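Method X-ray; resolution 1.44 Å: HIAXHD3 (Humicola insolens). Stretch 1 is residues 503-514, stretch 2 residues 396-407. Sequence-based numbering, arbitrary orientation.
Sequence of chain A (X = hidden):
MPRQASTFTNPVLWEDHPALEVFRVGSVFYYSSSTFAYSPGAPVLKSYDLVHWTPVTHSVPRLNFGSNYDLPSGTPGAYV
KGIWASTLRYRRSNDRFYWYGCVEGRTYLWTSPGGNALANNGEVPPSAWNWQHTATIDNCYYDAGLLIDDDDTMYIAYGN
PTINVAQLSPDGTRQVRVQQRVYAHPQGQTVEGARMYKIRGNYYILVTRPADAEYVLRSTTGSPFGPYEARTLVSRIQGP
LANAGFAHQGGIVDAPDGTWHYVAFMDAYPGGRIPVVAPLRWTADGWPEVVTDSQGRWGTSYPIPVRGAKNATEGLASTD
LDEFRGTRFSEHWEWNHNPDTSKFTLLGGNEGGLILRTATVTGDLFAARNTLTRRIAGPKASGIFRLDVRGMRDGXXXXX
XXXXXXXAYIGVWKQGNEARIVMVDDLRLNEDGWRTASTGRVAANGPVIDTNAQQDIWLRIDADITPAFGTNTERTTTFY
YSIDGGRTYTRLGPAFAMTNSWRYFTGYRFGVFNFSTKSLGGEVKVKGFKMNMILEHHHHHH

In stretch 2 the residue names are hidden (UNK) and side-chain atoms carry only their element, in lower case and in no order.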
# COMPACT_ATOMS: atom_id res chain seq x y z
N ARG A 503 13.83 -3.82 4.91
CA ARG A 503 14.44 -2.67 4.23
C ARG A 503 13.77 -2.16 2.95
O ARG A 503 13.76 -0.96 2.69
CB ARG A 503 15.95 -2.89 4.03
CG ARG A 503 16.69 -3.04 5.36
CD ARG A 503 18.19 -2.86 5.25
NE ARG A 503 18.82 -3.00 6.56
CZ ARG A 503 19.03 -2.01 7.42
NH1 ARG A 503 18.66 -0.77 7.13
NH2 ARG A 503 19.62 -2.25 8.59
N TYR A 504 13.15 -3.07 2.18
CA TYR A 504 12.37 -2.66 1.00
C TYR A 504 11.02 -2.05 1.38
O TYR A 504 10.35 -1.46 0.54
CB TYR A 504 12.19 -3.89 0.10
CG TYR A 504 11.57 -3.63 -1.25
CD1 TYR A 504 12.33 -3.10 -2.29
CD2 TYR A 504 10.22 -3.94 -1.49
CE1 TYR A 504 11.78 -2.87 -3.55
CE2 TYR A 504 9.66 -3.73 -2.75
CZ TYR A 504 10.43 -3.19 -3.77
OH TYR A 504 9.84 -2.98 -5.01
N PHE A 505 10.62 -2.26 2.62
CA PHE A 505 9.39 -1.73 3.24
C PHE A 505 8.11 -2.39 2.74
O PHE A 505 7.36 -2.95 3.53
CB PHE A 505 9.31 -0.20 3.20
CG PHE A 505 10.29 0.49 4.12
CD1 PHE A 505 10.12 0.47 5.50
CD2 PHE A 505 11.39 1.15 3.58
CE1 PHE A 505 11.03 1.12 6.33
CE2 PHE A 505 12.32 1.78 4.41
CZ PHE A 505 12.14 1.77 5.79
N THR A 506 7.85 -2.31 1.44
CA THR A 506 6.66 -2.92 0.86
C THR A 506 6.69 -4.44 1.03
O THR A 506 7.76 -5.04 1.01
CB THR A 506 6.62 -2.57 -0.64
OG1 THR A 506 6.62 -1.15 -0.76
CG2 THR A 506 5.36 -3.14 -1.35
N GLY A 507 5.55 -5.08 1.21
CA GLY A 507 5.50 -6.53 1.29
C GLY A 507 5.62 -7.20 -0.07
O GLY A 507 5.69 -6.54 -1.11
N TYR A 508 5.70 -8.53 -0.04
CA TYR A 508 5.66 -9.30 -1.26
C TYR A 508 4.37 -9.07 -2.02
O TYR A 508 3.28 -9.02 -1.40
CB TYR A 508 5.79 -10.79 -0.97
CG TYR A 508 7.23 -11.25 -0.96
CD1 TYR A 508 7.89 -11.57 -2.14
CD2 TYR A 508 7.94 -11.32 0.23
CE1 TYR A 508 9.21 -12.01 -2.13
CE2 TYR A 508 9.29 -11.74 0.26
CZ TYR A 508 9.92 -12.07 -0.95
OH TYR A 508 11.22 -12.51 -0.97
N ARG A 509 4.48 -8.99 -3.34
CA ARG A 509 3.28 -8.82 -4.19
C ARG A 509 3.18 -9.91 -5.25
O ARG A 509 4.17 -10.58 -5.57
CB ARG A 509 3.29 -7.44 -4.88
CG ARG A 509 3.11 -6.32 -3.88
CD ARG A 509 2.96 -5.02 -4.60
NE ARG A 509 2.55 -3.99 -3.64
CZ ARG A 509 1.94 -2.86 -3.98
NH1 ARG A 509 1.67 -2.61 -5.26
NH2 ARG A 509 1.60 -1.99 -3.06
N PHE A 510 1.96 -10.06 -5.79
CA PHE A 510 1.73 -10.82 -7.02
C PHE A 510 1.86 -9.85 -8.20
O PHE A 510 1.39 -8.71 -8.13
CB PHE A 510 0.30 -11.39 -7.10
CG PHE A 510 -0.02 -12.47 -6.09
CD1 PHE A 510 0.83 -13.57 -5.89
CD2 PHE A 510 -1.23 -12.43 -5.43
CE1 PHE A 510 0.47 -14.58 -4.99
CE2 PHE A 510 -1.59 -13.44 -4.53
CZ PHE A 510 -0.74 -14.50 -4.31
N GLY A 511 2.50 -10.28 -9.28
CA GLY A 511 2.59 -9.43 -10.44
C GLY A 511 2.64 -10.16 -11.75
O GLY A 511 2.89 -11.36 -11.80
N VAL A 512 2.38 -9.41 -12.82
CA VAL A 512 2.52 -9.93 -14.18
C VAL A 512 3.45 -8.98 -14.94
O VAL A 512 3.36 -7.75 -14.78
CB VAL A 512 1.15 -10.11 -14.88
CG1 VAL A 512 0.29 -8.85 -14.86
CG2 VAL A 512 1.35 -10.67 -16.29
N PHE A 513 4.37 -9.55 -15.70
CA PHE A 513 5.39 -8.77 -16.42
C PHE A 513 5.51 -9.24 -17.86
O PHE A 513 5.10 -10.36 -18.21
CB PHE A 513 6.75 -8.90 -15.73
CG PHE A 513 7.35 -10.30 -15.77
CD1 PHE A 513 7.01 -11.25 -14.80
CD2 PHE A 513 8.21 -10.69 -16.81
CE1 PHE A 513 7.55 -12.53 -14.84
CE2 PHE A 513 8.76 -11.95 -16.84
CZ PHE A 513 8.41 -12.88 -15.87
N ASN A 514 6.12 -8.40 -18.67
CA ASN A 514 6.42 -8.74 -20.05
C ASN A 514 7.52 -7.78 -20.51
O ASN A 514 7.32 -6.57 -20.52
CB ASN A 514 5.18 -8.63 -20.93
CG ASN A 514 5.45 -9.10 -22.34
OD1 ASN A 514 6.37 -9.91 -22.55
ND2 ASN A 514 4.67 -8.61 -23.29
N UNK A 396 11.47 -12.51 -25.82
CA UNK A 396 10.51 -12.02 -24.84
C UNK A 396 10.41 -12.95 -23.63
O UNK A 396 10.61 -14.19 -23.74
o UNK A 396 8.00 -10.48 -27.11
c UNK A 396 9.12 -11.83 -25.45
c UNK A 396 9.05 -10.65 -26.45
o UNK A 396 10.05 -9.94 -26.59
N UNK A 397 10.17 -12.34 -22.47
CA UNK A 397 10.01 -13.06 -21.23
C UNK A 397 8.76 -12.48 -20.56
O UNK A 397 8.68 -11.28 -20.34
c UNK A 397 16.09 -13.88 -20.11
c UNK A 397 12.55 -13.42 -21.01
n UNK A 397 14.87 -13.94 -20.64
c UNK A 397 13.68 -13.36 -20.02
c UNK A 397 11.27 -12.89 -20.36
n UNK A 397 16.26 -13.30 -18.92
n UNK A 397 17.14 -14.41 -20.75
N UNK A 398 7.78 -13.31 -20.26
CA UNK A 398 6.56 -12.81 -19.63
C UNK A 398 6.10 -13.81 -18.57
O UNK A 398 6.49 -14.99 -18.63
c UNK A 398 5.48 -12.65 -20.69
N UNK A 399 5.36 -13.35 -17.57
CA UNK A 399 4.84 -14.28 -16.57
C UNK A 399 4.32 -13.72 -15.28
O UNK A 399 4.01 -12.54 -15.18
N UNK A 400 4.25 -14.60 -14.29
CA UNK A 400 3.70 -14.29 -13.00
C UNK A 400 4.83 -14.29 -11.97
O UNK A 400 5.51 -15.30 -11.77
c UNK A 400 2.59 -15.28 -12.62
N UNK A 401 5.05 -13.14 -11.36
CA UNK A 401 6.14 -12.93 -10.45
C UNK A 401 5.67 -12.72 -9.02
O UNK A 401 4.65 -12.05 -8.74
c UNK A 401 8.28 -11.56 -10.05
c UNK A 401 7.04 -11.76 -10.95
c UNK A 401 6.22 -10.45 -11.12
N UNK A 402 6.42 -13.34 -8.11
CA UNK A 402 6.36 -13.06 -6.68
C UNK A 402 7.36 -11.92 -6.50
O UNK A 402 8.59 -12.15 -6.52
c UNK A 402 5.28 -13.97 -3.88
c UNK A 402 7.50 -14.99 -3.61
c UNK A 402 6.71 -13.99 -4.40
c UNK A 402 6.77 -14.30 -5.90
N UNK A 403 6.84 -10.69 -6.42
CA UNK A 403 7.66 -9.51 -6.65
C UNK A 403 8.05 -8.80 -5.36
O UNK A 403 7.22 -8.42 -4.56
c UNK A 403 6.93 -8.52 -7.59
c UNK A 403 8.73 -7.60 -9.12
c UNK A 403 9.57 -6.55 -9.54
c UNK A 403 7.81 -7.40 -8.08
c UNK A 403 9.49 -5.30 -8.93
c UNK A 403 8.58 -5.10 -7.89
c UNK A 403 7.74 -6.14 -7.48
N UNK A 404 9.35 -8.61 -5.20
CA UNK A 404 9.96 -7.83 -4.13
C UNK A 404 11.46 -7.79 -4.44
O UNK A 404 11.90 -8.17 -5.54
c UNK A 404 9.62 -7.43 -1.63
n UNK A 404 9.53 -7.12 0.83
c UNK A 404 10.48 -6.80 1.72
n UNK A 404 10.19 -5.97 2.72
c UNK A 404 9.67 -8.45 -2.75
c UNK A 404 9.67 -8.08 -0.26
n UNK A 404 11.71 -7.31 1.64
N UNK A 405 12.26 -7.36 -3.47
CA UNK A 405 13.72 -7.29 -3.64
C UNK A 405 14.41 -8.66 -3.73
O UNK A 405 15.54 -8.73 -4.20
c UNK A 405 14.06 -6.97 -1.14
c UNK A 405 14.36 -6.45 -2.53
o UNK A 405 14.93 -6.78 -0.26
o UNK A 405 12.97 -7.54 -0.91
N UNK A 406 13.77 -9.73 -3.24
CA UNK A 406 14.19 -11.12 -3.54
C UNK A 406 13.01 -11.78 -4.19
O UNK A 406 11.99 -12.02 -3.54
n UNK A 406 16.59 -14.10 1.88
c UNK A 406 14.56 -11.88 -2.26
c UNK A 406 15.83 -14.51 0.87
n UNK A 406 15.03 -15.57 1.01
c UNK A 406 15.29 -13.20 -2.54
c UNK A 406 15.07 -14.22 -1.45
n UNK A 406 15.87 -13.87 -0.29
N UNK A 407 13.12 -12.07 -5.48
CA UNK A 407 11.95 -12.44 -6.29
C UNK A 407 12.12 -13.76 -7.04
O UNK A 407 13.21 -14.26 -7.22
c UNK A 407 11.65 -11.30 -7.26
O HOH W 1 5.85 -10.55 -25.25
O HOH W 2 6.65 -5.72 -3.64
O HOH W 3 14.21 -5.82 2.09

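Position 396 carries four side-chain atoms, two carbons of which the second bears two oxygens; its CB comes within 4.4 Å of Asn514 OD1. This is a carboxylate on a single methylene, hence Asp396. Asp396 OD2 accepts a hydrogen bond from water 1 (2.8 Å), which also donates to Asn514 OD1 (2.8 Å) and so bridges the two strands at this end.

Position 397 has three carbons, a nitrogen and a carbon bearing two further nitrogens, with CB 4.4 Å from Phe513 CE2. An unbranched chain ending in a guanidinium is Arg397. The end of the side chain leads away from stretch 1, and the closest contacts are made by the backbone, Arg397 O lying 3.4 Å from Asn514 CA and 3.6 Å from Phe513 CE2.

At position 398 there is a single carbon, which lies on the same face of the sheet as Asn514, with CB 3.4 Å from Asn514 OD1. One carbon means Ala398.

Position 399 has no side-chain atoms, and the Phe513 ring takes up the space, with the CA of 399 4.1 Å from the ring centroid in an off-centre CH-pi contact. It is Gly399. Its phi/psi of 164/-161 would jam a CB against the preceding carbonyl oxygen, and a CB would also sit tightly, 3.5 Å, from Phe513 CZ. The backbones pair through Gly399 N to Phe513 O and Phe513 N to Gly399 O, both 3.1 Å.

Position 400 again has one carbon, on the face shared with Val512, and its CA approaches Gly511 O at 3.3 Å. It is Ala400.

Three carbons, one carrying the other two, occupy position 401, and one of them packs against the Phe513 ring beside Gly511, which has no side chain to compete for the space. This beta-branched, wholly apolar side chain is Val401, its CG1 3.8 Å from Phe513 CD1. Val401 N to Gly511 O and Gly511 N to Val401 O close the pair at 2.8 Å each.

Position 402 shows four carbons forked at the second, the fork carbon meeting the Tyr508 ring; therefore Leu402. Leu402 CG lies 3.5 Å from Tyr508 CD1.

One carbon followed by a six-carbon ring without a hydroxyl, near Tyr504 OH, identifies position 403 as Phe403. Phe403 N bonds Arg509 O at 2.8 Å, and Tyr504 OH is 3.8 Å from Phe403 CE2.

Position 404 has three carbons, a nitrogen, then a carbon carrying two more nitrogens; its CA-to-CB bond points toward stretch 1, and the chain crosses the Tyr508 ring to reach Thr506 O. This is Arg404. Arg404 NE donates to Thr506 O at 2.7 Å, while Arg404 CD sits over the Tyr508 ring, 3.8 Å from its centroid.

Position 405 has two carbons, the second with two oxygens and close to Tyr504 CB: Asp405. Asp405 OD1 forms a salt bridge with Arg404 NH1 (2.9 Å), and Asp405 CG is 3.8 Å from Tyr504 CB.

Three carbons, a nitrogen, then a carbon carrying two more nitrogens occupy position 406, with CB 3.6 Å from Tyr508 OH. This is Arg406, whose backbone O receives a hydrogen bond from Tyr508 OH at 2.7 Å.

Position 407, with one carbon, makes no contact with stretch 1 and is Ala407.

The contact thus has two parts. An antiparallel ladder joins the strands, with paired hydrogen bonds at alternate positions and Phe513 covering Gly399. Beyond it, Arg404 reaches into the loop, where its aliphatic part packs against Tyr504 and Tyr508 while its guanidinium engages Thr506 O.

Stretch 2, residues 396-407: DRAGAVLFRDRA
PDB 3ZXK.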